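Local atomic coordinates of nucleocapsid (PDB entry 4AKL), a protein that probably binds single-stranded and double-stranded RNA to package the viral genome, and probably also cuts double-stranded DNA without sequence specificity. Residues 3-8 against 393-398; 115-120 against 296-301; 255-260 against 275-280; 155-160 against 418-423. All coordinates share one frame; numbering follows the deposited sequence.

Interaction 1: residues 3-8 against 393-398; sequences NKIEVN and GTIPVA
Val397, in the loop 393-398, is the residue that Asn3, Lys4 and Ile5 of the N-terminal segment 3-8 all meet. Lys4 N donates to Val397 O at 2.8 Å along a nearly straight N-H line (165°), from above the carbonyl plane. The lysine side chain leaves with CG beside the backbone N (chi1 -55°), bends again at chi2 and chi4, and so curls round until Lys4 NZ reaches Ala398 O at 2.9 Å, almost along the C=O axis. Asn3 has CG anti to its backbone N, which lays the amide obliquely across Val397, Asn3 OD1 lying 3.4 Å from Val397 CB. Asn3 OD1 also accepts from Ile5 N at 3.0 Å, while ND2 donates to Ser84 O, so both ends of the amide are fixed. Ile5 keeps an extended chi2 and brings Ile5 CD1 to 4.0 Å from Val397 CG1 at about a right angle, with CG2 of Ile395 slightly farther off. Helices 77-83 and 324-336 supply further neighbours: Ala81 touches Ile5 and Ile395, and Phe324 touches Val397. The Asn3-Ile5 bond defines an Asx turn, overlapped by inverse gamma turns centred on Ile5 and Glu6; together these lead the chain to helix 10-24 of this largely helical fold.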
loop_
_atom_site.group_PDB
_atom_site.type_symbol
_atom_site.label_atom_id
_atom_site.label_comp_id
_atom_site.label_asym_id
_atom_site.label_seq_id
_atom_site.Cartn_x
_atom_site.Cartn_y
_atom_site.Cartn_z
ATOM N N ASN A 3 -11.376 -12.022 22.917
ATOM C CA ASN A 3 -11.109 -10.644 22.561
ATOM C C ASN A 3 -11.835 -9.691 23.521
ATOM O O ASN A 3 -13.060 -9.606 23.485
ATOM C CB ASN A 3 -11.572 -10.420 21.120
ATOM C CG ASN A 3 -11.161 -9.075 20.559
ATOM O OD1 ASN A 3 -10.852 -8.149 21.302
ATOM N ND2 ASN A 3 -11.181 -8.957 19.202
ATOM N N LYS A 4 -11.073 -8.976 24.361
ATOM C CA LYS A 4 -11.652 -8.074 25.371
ATOM C C LYS A 4 -12.084 -6.708 24.803
ATOM O O LYS A 4 -12.755 -5.977 25.483
ATOM C CB LYS A 4 -10.683 -7.839 26.542
ATOM C CG LYS A 4 -10.153 -9.083 27.247
ATOM C CD LYS A 4 -11.217 -9.917 27.886
ATOM C CE LYS A 4 -10.606 -11.143 28.583
ATOM N NZ LYS A 4 -9.590 -10.825 29.701
ATOM N N ILE A 5 -11.709 -6.384 23.560
ATOM C CA ILE A 5 -12.068 -5.109 22.948
ATOM C C ILE A 5 -13.446 -5.265 22.281
ATOM O O ILE A 5 -13.556 -5.307 21.055
ATOM C CB ILE A 5 -11.000 -4.599 21.924
ATOM C CG1 ILE A 5 -9.568 -4.813 22.453
ATOM C CG2 ILE A 5 -11.295 -3.110 21.561
ATOM C CD1 ILE A 5 -8.447 -4.150 21.621
ATOM N N GLU A 6 -14.484 -5.346 23.134
ATOM C CA GLU A 6 -15.872 -5.545 22.732
ATOM C C GLU A 6 -16.445 -4.214 22.305
ATOM O O GLU A 6 -17.019 -3.471 23.119
ATOM C CB GLU A 6 -16.717 -6.128 23.874
ATOM C CG GLU A 6 -16.274 -7.500 24.364
ATOM C CD GLU A 6 -17.239 -8.088 25.405
ATOM O OE1 GLU A 6 -18.094 -7.321 25.946
ATOM O OE2 GLU A 6 -17.146 -9.316 25.680
ATOM N N VAL A 7 -16.286 -3.947 21.022
ATOM C CA VAL A 7 -16.597 -2.699 20.415
ATOM C C VAL A 7 -17.184 -3.049 19.089
ATOM O O VAL A 7 -16.526 -3.716 18.278
ATOM C CB VAL A 7 -15.291 -1.848 20.229
ATOM C CG1 VAL A 7 -15.520 -0.675 19.327
ATOM C CG2 VAL A 7 -14.764 -1.366 21.585
ATOM N N ASN A 8 -18.417 -2.624 18.851
ATOM C CA ASN A 8 -19.123 -2.920 17.593
ATOM C C ASN A 8 -19.538 -1.640 16.842
ATOM O O ASN A 8 -20.378 -1.691 15.921
ATOM C CB ASN A 8 -20.367 -3.797 17.898
ATOM C CG ASN A 8 -20.023 -5.074 18.703
ATOM O OD1 ASN A 8 -19.460 -6.078 18.170
ATOM N ND2 ASN A 8 -20.356 -5.041 19.979
ATOM N N GLY A 393 -1.019 -6.590 16.957
ATOM C CA GLY A 393 -0.019 -6.947 17.940
ATOM C C GLY A 393 0.549 -5.928 18.887
ATOM O O GLY A 393 1.366 -6.297 19.694
ATOM N N THR A 394 0.134 -4.665 18.805
ATOM C CA THR A 394 0.602 -3.659 19.763
ATOM C C THR A 394 -0.221 -3.735 21.018
ATOM O O THR A 394 0.220 -3.288 22.095
ATOM C CB THR A 394 0.536 -2.254 19.202
ATOM O OG1 THR A 394 -0.843 -1.846 19.045
ATOM C CG2 THR A 394 1.298 -2.152 17.860
ATOM N N ILE A 395 -1.420 -4.282 20.886
ATOM C CA ILE A 395 -2.322 -4.566 22.008
ATOM C C ILE A 395 -2.741 -6.048 21.931
ATOM O O ILE A 395 -3.339 -6.450 20.944
ATOM C CB ILE A 395 -3.605 -3.711 21.921
ATOM C CG1 ILE A 395 -3.323 -2.182 21.852
ATOM C CG2 ILE A 395 -4.453 -3.986 23.069
ATOM C CD1 ILE A 395 -4.581 -1.303 21.541
ATOM N N PRO A 396 -2.400 -6.863 22.935
ATOM C CA PRO A 396 -2.889 -8.252 22.948
ATOM C C PRO A 396 -4.348 -8.253 23.416
ATOM O O PRO A 396 -4.649 -7.852 24.560
ATOM C CB PRO A 396 -1.987 -8.938 23.947
ATOM C CG PRO A 396 -1.638 -7.907 24.931
ATOM C CD PRO A 396 -1.676 -6.548 24.178
ATOM N N VAL A 397 -5.243 -8.676 22.543
ATOM C CA VAL A 397 -6.680 -8.445 22.797
ATOM C C VAL A 397 -7.248 -9.237 23.960
ATOM O O VAL A 397 -8.273 -8.854 24.518
ATOM C CB VAL A 397 -7.549 -8.688 21.536
ATOM C CG1 VAL A 397 -7.137 -7.739 20.411
ATOM C CG2 VAL A 397 -7.494 -10.122 21.129
ATOM N N ALA A 398 -6.577 -10.327 24.327
ATOM C CA ALA A 398 -6.962 -11.136 25.487
ATOM C C ALA A 398 -6.737 -10.407 26.822
ATOM O O ALA A 398 -7.452 -10.658 27.779
ATOM C CB ALA A 398 -6.198 -12.479 25.484
#

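Interaction 2: residues 115-120 against 296-301; sequences VEVPKI and ALRAQG
Arg298 reaches from its helix to one backbone oxygen, Pro118 O, and holds it end-on with both terminal nitrogens. Arg298 NH1 donates at 2.9 Å to Pro118 O with an N-H...O angle of 156°, and Arg298 NH2 donates to the same Pro118 O over a longer 3.2 Å and less directly, at 138°. The oxygen lies close to the guanidinium plane in both bonds, so the pair fixes the rotation of the flat group about its long axis. Val117 CG1 approaches the same group obliquely, 3.3 Å from Arg298 NH1, and the Pro118 ring adds Pro118 CG at 4.0 Å from Arg298 NH1. The arginine chain runs extended through chi1 and chi2 and then turns at chi3 (-61°), which presents the NH1/NH2 edge to Pro118 O. Nearer the helix backbone, Ile120, with CG1 anti to its own backbone N, places Ile120 CD1 3.7 Å from Arg298 CA. Lys119 is the N-cap of helix 120-136, so the gripped carbonyl belongs to the residue just before the cap, and the two-nitrogen grip on one oxygen ties the loop leading into helix 120-136 to helix 295-301, which directly follows the long helix 270-292. In the next shell, Leu123 of helix 120-136 touches both Pro118 and Arg298, and Leu113 and His376 also pack on the proline. Lys119 N donates to Gln122 OE1 at the helix start, and Gln127 NE2 donates to Gly301 O. A triethylene glycol molecule, probably from the crystallisation liquor, lies about 4 Å from the Arg298 side chain at the nearest atoms.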
loop_
_atom_site.group_PDB
_atom_site.type_symbol
_atom_site.label_atom_id
_atom_site.label_comp_id
_atom_site.label_asym_id
_atom_site.label_seq_id
_atom_site.Cartn_x
_atom_site.Cartn_y
_atom_site.Cartn_z
ATOM N N VAL A 115 5.704 -16.497 -6.555
ATOM C CA VAL A 115 6.814 -16.743 -7.469
ATOM C C VAL A 115 7.035 -15.598 -8.471
ATOM O O VAL A 115 8.164 -15.194 -8.685
ATOM C CB VAL A 115 6.570 -18.058 -8.249
ATOM C CG1 VAL A 115 7.643 -18.310 -9.262
ATOM C CG2 VAL A 115 6.448 -19.301 -7.248
ATOM N N GLU A 116 5.943 -15.094 -9.065
ATOM C CA GLU A 116 6.019 -14.157 -10.199
ATOM C C GLU A 116 5.468 -12.780 -9.906
ATOM O O GLU A 116 4.593 -12.570 -9.012
ATOM C CB GLU A 116 5.229 -14.662 -11.407
ATOM C CG GLU A 116 5.343 -16.149 -11.793
ATOM C CD GLU A 116 6.589 -16.490 -12.626
ATOM O OE1 GLU A 116 7.476 -15.595 -12.765
ATOM O OE2 GLU A 116 6.668 -17.657 -13.129
ATOM N N VAL A 117 5.977 -11.854 -10.692
ATOM C CA VAL A 117 5.504 -10.512 -10.784
ATOM C C VAL A 117 4.013 -10.543 -11.121
ATOM O O VAL A 117 3.575 -11.350 -11.946
ATOM C CB VAL A 117 6.291 -9.746 -11.882
ATOM C CG1 VAL A 117 5.631 -8.381 -12.173
ATOM C CG2 VAL A 117 7.788 -9.601 -11.467
ATOM N N PRO A 118 3.223 -9.693 -10.492
ATOM C CA PRO A 118 1.822 -9.675 -10.845
ATOM C C PRO A 118 1.545 -8.979 -12.184
ATOM O O PRO A 118 2.307 -8.130 -12.617
ATOM C CB PRO A 118 1.190 -8.882 -9.720
ATOM C CG PRO A 118 2.211 -8.047 -9.186
ATOM C CD PRO A 118 3.518 -8.758 -9.388
ATOM N N LYS A 119 0.457 -9.362 -12.819
ATOM C CA LYS A 119 -0.110 -8.592 -13.937
ATOM C C LYS A 119 -0.669 -7.296 -13.366
ATOM O O LYS A 119 -1.088 -7.230 -12.192
ATOM C CB LYS A 119 -1.199 -9.392 -14.614
ATOM C CG LYS A 119 -0.633 -10.635 -15.333
ATOM C CD LYS A 119 -1.630 -11.859 -15.367
ATOM C CE LYS A 119 -1.273 -12.892 -14.256
ATOM N NZ LYS A 119 -2.406 -13.826 -13.830
ATOM N N ILE A 120 -0.713 -6.259 -14.178
ATOM C CA ILE A 120 -1.144 -4.972 -13.683
ATOM C C ILE A 120 -2.616 -5.065 -13.170
ATOM O O ILE A 120 -2.953 -4.414 -12.221
ATOM C CB ILE A 120 -0.928 -3.867 -14.750
ATOM C CG1 ILE A 120 -1.152 -2.466 -14.181
ATOM C CG2 ILE A 120 -1.842 -4.090 -15.943
ATOM C CD1 ILE A 120 -0.191 -2.047 -13.139
ATOM N N ALA A 296 4.630 3.844 -13.588
ATOM C CA ALA A 296 4.089 4.733 -12.555
ATOM C C ALA A 296 2.817 4.092 -11.927
ATOM O O ALA A 296 2.670 4.034 -10.710
ATOM C CB ALA A 296 3.826 6.154 -13.143
ATOM N N LEU A 297 1.925 3.572 -12.750
ATOM C CA LEU A 297 0.715 2.887 -12.225
ATOM C C LEU A 297 1.093 1.540 -11.552
ATOM O O LEU A 297 0.453 1.151 -10.554
ATOM C CB LEU A 297 -0.388 2.740 -13.322
ATOM C CG LEU A 297 -1.251 3.990 -13.677
ATOM C CD1 LEU A 297 -2.111 3.850 -14.997
ATOM C CD2 LEU A 297 -2.172 4.360 -12.494
ATOM N N ARG A 298 2.134 0.844 -12.051
ATOM C CA ARG A 298 2.609 -0.377 -11.360
ATOM C C ARG A 298 3.140 -0.070 -9.943
ATOM O O ARG A 298 2.761 -0.771 -8.997
ATOM C CB ARG A 298 3.652 -1.152 -12.177
ATOM C CG ARG A 298 4.377 -2.329 -11.378
ATOM C CD ARG A 298 5.207 -3.189 -12.328
ATOM N NE ARG A 298 4.352 -3.808 -13.349
ATOM C CZ ARG A 298 3.670 -4.954 -13.203
ATOM N NH1 ARG A 298 3.730 -5.666 -12.067
ATOM N NH2 ARG A 298 2.918 -5.403 -14.219
ATOM N N ALA A 299 3.973 0.977 -9.815
ATOM C CA ALA A 299 4.548 1.416 -8.515
ATOM C C ALA A 299 3.489 1.905 -7.466
ATOM O O ALA A 299 3.565 1.583 -6.263
ATOM C CB ALA A 299 5.620 2.530 -8.743
ATOM N N GLN A 300 2.520 2.697 -7.910
ATOM C CA GLN A 300 1.432 3.116 -7.037
ATOM C C GLN A 300 0.608 1.866 -6.689
ATOM O O GLN A 300 0.209 1.685 -5.521
ATOM C CB GLN A 300 0.550 4.190 -7.699
ATOM C CG GLN A 300 -0.453 4.904 -6.759
ATOM C CD GLN A 300 0.207 5.907 -5.782
ATOM O OE1 GLN A 300 1.398 5.828 -5.499
ATOM N NE2 GLN A 300 -0.589 6.849 -5.272
ATOM N N GLY A 301 0.379 1.009 -7.694
ATOM C CA GLY A 301 -0.436 -0.188 -7.511
ATOM C C GLY A 301 0.185 -1.286 -6.657
ATOM O O GLY A 301 -0.522 -2.173 -6.195
#

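Interaction 3: residues 255-260 against 275-280; sequences EALNGY and NMVTNL
Helices 245-263 and 270-292 form an antiparallel helical hairpin, and residues 255-260 and 275-280 are facing portions of its two legs. The short segments run at 173° to each other with their axes 10.1 Å apart, a nearly straight side-by-side arrangement. The centre of the contact lies about 40 Å from the centre of the chain; the turn joining the legs carries the DEVD motif, Asp266 to Asp269.

Leu257 is the main projection from the first helix. With CG anti to the backbone N and chi2 at 70°, it thrusts CD2 into the dip bordered by Met276, Val277 and Leu280, one turn of the second helix. CD2 of Leu257 meets CD1 of Leu280 at 3.8 Å, the two side chains crossing at about a right angle, while Val277 CG2 lies at 4.2 Å and Met276 CG at 4.3 Å from Leu257 CD2. Tyr209 packs on Leu257, Phe213 on Met276 and Val254 on Leu280, widening this apolar patch within the hairpin and towards adjoining loops.

Val277 is the answering bump. Its CG2, anti to its own carbonyl carbon, lies against CB and OD1 of Asn258, and the side chain also touches Leu261 of the first helix. No hydrogen bond joins the two segments, so the seam depends on shape. At its more exposed border Asn258 lies across the valine at about a right angle, Asn258 OD1 standing 3.6 Å from Val277 CG2.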
loop_
_atom_site.group_PDB
_atom_site.type_symbol
_atom_site.label_atom_id
_atom_site.label_comp_id
_atom_site.label_asym_id
_atom_site.label_seq_id
_atom_site.Cartn_x
_atom_site.Cartn_y
_atom_site.Cartn_z
ATOM N N GLU A 255 -20.618 3.187 -29.901
ATOM C CA GLU A 255 -21.949 2.595 -29.839
ATOM C C GLU A 255 -22.935 3.518 -30.524
ATOM O O GLU A 255 -23.866 3.052 -31.189
ATOM C CB GLU A 255 -22.398 2.331 -28.377
ATOM C CG GLU A 255 -21.590 1.227 -27.616
ATOM C CD GLU A 255 -21.809 1.223 -26.073
ATOM O OE1 GLU A 255 -22.631 2.022 -25.552
ATOM O OE2 GLU A 255 -21.149 0.407 -25.371
ATOM N N ALA A 256 -22.730 4.832 -30.365
ATOM C CA ALA A 256 -23.560 5.820 -31.053
ATOM C C ALA A 256 -23.413 5.664 -32.574
ATOM O O ALA A 256 -24.414 5.694 -33.312
ATOM C CB ALA A 256 -23.197 7.223 -30.602
ATOM N N LEU A 257 -22.170 5.469 -33.032
ATOM C CA LEU A 257 -21.871 5.234 -34.457
ATOM C C LEU A 257 -22.601 3.993 -34.988
ATOM O O LEU A 257 -23.170 3.993 -36.086
ATOM C CB LEU A 257 -20.346 5.043 -34.701
ATOM C CG LEU A 257 -19.879 4.803 -36.143
ATOM C CD1 LEU A 257 -20.044 6.101 -36.972
ATOM C CD2 LEU A 257 -18.436 4.256 -36.282
ATOM N N ASN A 258 -22.538 2.928 -34.220
ATOM C CA ASN A 258 -23.148 1.668 -34.611
ATOM C C ASN A 258 -24.674 1.806 -34.785
ATOM O O ASN A 258 -25.233 1.247 -35.739
ATOM C CB ASN A 258 -22.779 0.581 -33.608
ATOM C CG ASN A 258 -23.153 -0.794 -34.081
ATOM O OD1 ASN A 258 -22.849 -1.185 -35.207
ATOM N ND2 ASN A 258 -23.816 -1.545 -33.221
ATOM N N GLY A 259 -25.334 2.550 -33.885
ATOM C CA GLY A 259 -26.762 2.911 -34.053
ATOM C C GLY A 259 -26.986 3.651 -35.384
ATOM O O GLY A 259 -27.917 3.322 -36.162
ATOM N N TYR A 260 -26.110 4.625 -35.659
ATOM C CA TYR A 260 -26.208 5.448 -36.858
ATOM C C TYR A 260 -26.099 4.648 -38.146
ATOM O O TYR A 260 -26.902 4.842 -39.060
ATOM C CB TYR A 260 -25.135 6.548 -36.882
ATOM C CG TYR A 260 -25.242 7.437 -38.098
ATOM C CD1 TYR A 260 -26.098 8.550 -38.106
ATOM C CD2 TYR A 260 -24.499 7.164 -39.250
ATOM C CE1 TYR A 260 -26.209 9.373 -39.241
ATOM C CE2 TYR A 260 -24.606 7.970 -40.387
ATOM C CZ TYR A 260 -25.461 9.076 -40.371
ATOM O OH TYR A 260 -25.554 9.861 -41.481
ATOM N N ASN A 275 -16.784 -3.455 -39.931
ATOM C CA ASN A 275 -15.314 -3.462 -39.703
ATOM C C ASN A 275 -14.830 -2.202 -38.971
ATOM O O ASN A 275 -14.006 -2.286 -38.055
ATOM C CB ASN A 275 -14.518 -3.686 -41.014
ATOM C CG ASN A 275 -14.731 -5.120 -41.612
ATOM O OD1 ASN A 275 -15.138 -6.035 -40.916
ATOM N ND2 ASN A 275 -14.454 -5.285 -42.902
ATOM N N MET A 276 -15.358 -1.053 -39.355
ATOM C CA MET A 276 -14.993 0.190 -38.685
ATOM C C MET A 276 -15.403 0.152 -37.213
ATOM O O MET A 276 -14.604 0.542 -36.356
ATOM C CB MET A 276 -15.606 1.396 -39.369
ATOM C CG MET A 276 -15.204 2.697 -38.688
ATOM S SD MET A 276 -15.575 4.120 -39.688
ATOM C CE MET A 276 -14.334 4.042 -40.977
ATOM N N VAL A 277 -16.627 -0.311 -36.922
ATOM C CA VAL A 277 -17.080 -0.392 -35.544
ATOM C C VAL A 277 -16.178 -1.364 -34.773
ATOM O O VAL A 277 -15.647 -1.016 -33.693
ATOM C CB VAL A 277 -18.565 -0.869 -35.409
ATOM C CG1 VAL A 277 -18.855 -1.404 -33.963
ATOM C CG2 VAL A 277 -19.550 0.229 -35.810
ATOM N N THR A 278 -16.013 -2.572 -35.335
ATOM C CA THR A 278 -15.133 -3.577 -34.758
ATOM C C THR A 278 -13.762 -2.988 -34.481
ATOM O O THR A 278 -13.240 -3.151 -33.381
ATOM C CB THR A 278 -14.996 -4.824 -35.686
ATOM O OG1 THR A 278 -16.268 -5.441 -35.825
ATOM C CG2 THR A 278 -14.002 -5.869 -35.099
ATOM N N ASN A 279 -13.197 -2.289 -35.474
ATOM C CA ASN A 279 -11.831 -1.769 -35.372
ATOM C C ASN A 279 -11.638 -0.647 -34.372
ATOM O O ASN A 279 -10.594 -0.587 -33.700
ATOM C CB ASN A 279 -11.312 -1.332 -36.741
ATOM C CG ASN A 279 -10.915 -2.498 -37.605
ATOM O OD1 ASN A 279 -10.641 -3.601 -37.114
ATOM N ND2 ASN A 279 -10.865 -2.262 -38.903
ATOM N N LEU A 280 -12.625 0.235 -34.265
ATOM C CA LEU A 280 -12.597 1.289 -33.258
ATOM C C LEU A 280 -12.572 0.676 -31.859
ATOM O O LEU A 280 -11.852 1.179 -30.976
ATOM C CB LEU A 280 -13.772 2.262 -33.422
ATOM C CG LEU A 280 -13.545 3.355 -34.480
ATOM C CD1 LEU A 280 -14.856 4.010 -34.989
ATOM C CD2 LEU A 280 -12.557 4.408 -33.886
#

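Interaction 4: residues 155-160 against 418-423; sequences EYKVPG and TNTETN
Tyr156, at the end of the short strand 155-156, is the first residue to reach the loop 418-423. CG is anti to the backbone N (chi1 -165°), and the ring extends until Tyr156 OH lies 4.0 Å from the methyl CG2 of Thr418. This is a van der Waals approach at about a right angle; the hydroxyl is hydrogen-bonded to Ser458 OG. Lys157 follows, its side chain starting toward the loop with CG anti to the backbone N. Bends at chi2 and chi4 fold it across Thr420: Lys157 CG lies 3.4 Å from Thr420 OG1, and Lys157 NZ lies 3.2 Å from Thr420 CG2. This placement is one of two deposited conformers. Val158 turns its side chain the other way. Pro159 then slides past Asn423 in the opposite direction, Pro159 CG coming to 3.2 Å from Asn423 O. A turn is held by Asn423 ND2, which donates to Thr420 O at 2.8 Å, in the carbonyl plane and on a lone pair. Separately, Asn423 O accepts from Arg428 NE, tying Asn423 to helix 425-440. No hydrogen bond crosses between the two segments, although ND2 of the next residue of the loop, Asn424, donates to Lys157 O. The strand pairs in parallel with 480-481 near the C-terminus, Tyr156 bonding through its backbone to Asn480 and Ile482. Helix 425-440 packs on Tyr156, Val158 and Pro159, and helix 450-460 adds Leu455 and Leu459 against the Tyr156 side chain.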
loop_
_atom_site.group_PDB
_atom_site.type_symbol
_atom_site.label_atom_id
_atom_site.label_comp_id
_atom_site.label_asym_id
_atom_site.label_seq_id
_atom_site.Cartn_x
_atom_site.Cartn_y
_atom_site.Cartn_z
ATOM N N GLU A 155 6.718 20.217 0.584
ATOM C CA GLU A 155 7.794 20.554 1.472
ATOM C C GLU A 155 7.789 19.543 2.610
ATOM O O GLU A 155 6.728 19.068 3.008
ATOM C CB GLU A 155 7.577 21.972 2.040
ATOM C CG GLU A 155 6.904 23.018 1.069
ATOM C CD GLU A 155 7.864 23.980 0.283
ATOM O OE1 GLU A 155 8.843 24.507 0.865
ATOM O OE2 GLU A 155 7.606 24.219 -0.927
ATOM N N TYR A 156 8.968 19.209 3.134
ATOM C CA TYR A 156 9.064 18.382 4.344
ATOM C C TYR A 156 10.048 19.044 5.254
ATOM O O TYR A 156 11.237 19.117 4.936
ATOM C CB TYR A 156 9.517 16.983 4.006
ATOM C CG TYR A 156 9.337 15.924 5.070
ATOM C CD1 TYR A 156 8.088 15.598 5.555
ATOM C CD2 TYR A 156 10.426 15.183 5.540
ATOM C CE1 TYR A 156 7.913 14.584 6.513
ATOM C CE2 TYR A 156 10.260 14.167 6.495
ATOM C CZ TYR A 156 9.004 13.876 6.977
ATOM O OH TYR A 156 8.850 12.874 7.921
ATOM N N LYS A 157 9.535 19.520 6.384
ATOM C CA LYS A 157 10.333 20.237 7.369
ATOM C C LYS A 157 10.920 19.263 8.369
ATOM O O LYS A 157 10.182 18.553 9.034
ATOM C CB LYS A 157 9.485 21.258 8.120
ATOM C CG LYS A 157 10.250 22.028 9.180
ATOM C CD LYS A 157 11.180 23.032 8.566
ATOM C CE LYS A 157 12.316 23.363 9.509
ATOM N NZ LYS A 157 11.900 23.398 10.937
ATOM N N VAL A 158 12.250 19.241 8.469
ATOM C CA VAL A 158 12.973 18.422 9.437
ATOM C C VAL A 158 13.997 19.318 10.105
ATOM O O VAL A 158 14.312 20.337 9.555
ATOM C CB VAL A 158 13.706 17.226 8.763
ATOM C CG1 VAL A 158 12.702 16.292 8.040
ATOM C CG2 VAL A 158 14.778 17.700 7.807
ATOM N N PRO A 159 14.515 18.937 11.289
ATOM C CA PRO A 159 15.636 19.624 11.920
ATOM C C PRO A 159 16.875 19.672 11.029
ATOM O O PRO A 159 17.138 18.707 10.331
ATOM C CB PRO A 159 15.955 18.758 13.137
ATOM C CG PRO A 159 14.828 17.914 13.330
ATOM C CD PRO A 159 14.008 17.845 12.126
ATOM N N GLY A 160 17.616 20.795 11.082
ATOM C CA GLY A 160 18.825 21.016 10.280
ATOM C C GLY A 160 19.875 19.913 10.346
ATOM O O GLY A 160 20.558 19.639 9.359
ATOM N N THR A 418 5.333 14.766 13.086
ATOM C CA THR A 418 6.212 15.348 12.098
ATOM C C THR A 418 6.358 16.867 12.253
ATOM O O THR A 418 7.127 17.466 11.527
ATOM C CB THR A 418 5.724 15.041 10.658
ATOM O OG1 THR A 418 4.385 15.515 10.480
ATOM C CG2 THR A 418 5.793 13.489 10.366
ATOM N N ASN A 419 5.641 17.481 13.199
ATOM C CA ASN A 419 5.619 18.974 13.302
ATOM C C ASN A 419 6.881 19.578 13.925
ATOM O O ASN A 419 7.665 18.883 14.583
ATOM C CB ASN A 419 4.360 19.454 14.004
ATOM C CG ASN A 419 4.074 18.712 15.289
ATOM O OD1 ASN A 419 4.556 19.080 16.371
ATOM N ND2 ASN A 419 3.247 17.647 15.177
ATOM N N THR A 420 7.095 20.870 13.700
ATOM C CA THR A 420 8.340 21.514 14.186
ATOM C C THR A 420 8.300 21.834 15.679
ATOM O O THR A 420 9.358 22.012 16.271
ATOM C CB THR A 420 8.697 22.773 13.394
ATOM O OG1 THR A 420 8.507 22.525 12.004
ATOM C CG2 THR A 420 10.172 23.183 13.634
ATOM N N GLU A 421 7.108 21.897 16.291
ATOM C CA GLU A 421 6.985 22.128 17.754
ATOM C C GLU A 421 7.702 21.018 18.550
ATOM O O GLU A 421 8.240 21.275 19.630
ATOM C CB GLU A 421 5.532 22.211 18.202
ATOM C CG GLU A 421 4.751 23.438 17.664
ATOM C CD GLU A 421 4.105 23.217 16.286
ATOM O OE1 GLU A 421 4.507 22.286 15.522
ATOM O OE2 GLU A 421 3.182 23.998 15.977
ATOM N N THR A 422 7.686 19.797 18.002
ATOM C CA THR A 422 8.456 18.664 18.520
ATOM C C THR A 422 9.663 18.321 17.621
ATOM O O THR A 422 10.316 17.339 17.845
ATOM C CB THR A 422 7.556 17.407 18.667
ATOM O OG1 THR A 422 6.892 17.162 17.431
ATOM C CG2 THR A 422 6.518 17.606 19.747
ATOM N N ASN A 423 9.965 19.135 16.618
ATOM C CA ASN A 423 11.098 18.884 15.672
ATOM C C ASN A 423 11.108 17.527 14.937
ATOM O O ASN A 423 12.156 16.875 14.756
ATOM C CB ASN A 423 12.463 19.206 16.347
ATOM C CG ASN A 423 12.985 20.582 15.980
ATOM O OD1 ASN A 423 14.187 20.800 15.984
ATOM N ND2 ASN A 423 12.085 21.518 15.653
#

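Interactions 1 and 4 use two parts of the same connection between helices 385-392 and 425-440, yet their centres are 34 Å apart. Interaction 1 is mostly buried and combines a backbone and a lysine hydrogen bond to carbonyls with aliphatic packing; interactions 2, 3 and 4 are partly buried, and interaction 4 has no hydrogen bond across its segments. Interaction 2, whose centre is about 12 Å from the chain centre, depends on a charged side chain meeting a carbonyl. Interaction 3 differs most: two helices close in sequence pack through apolar side chains, on the opposite side of the chain's centre from interaction 1. Helix 270-292 of interaction 3 is followed directly by helix 295-301 of interaction 2.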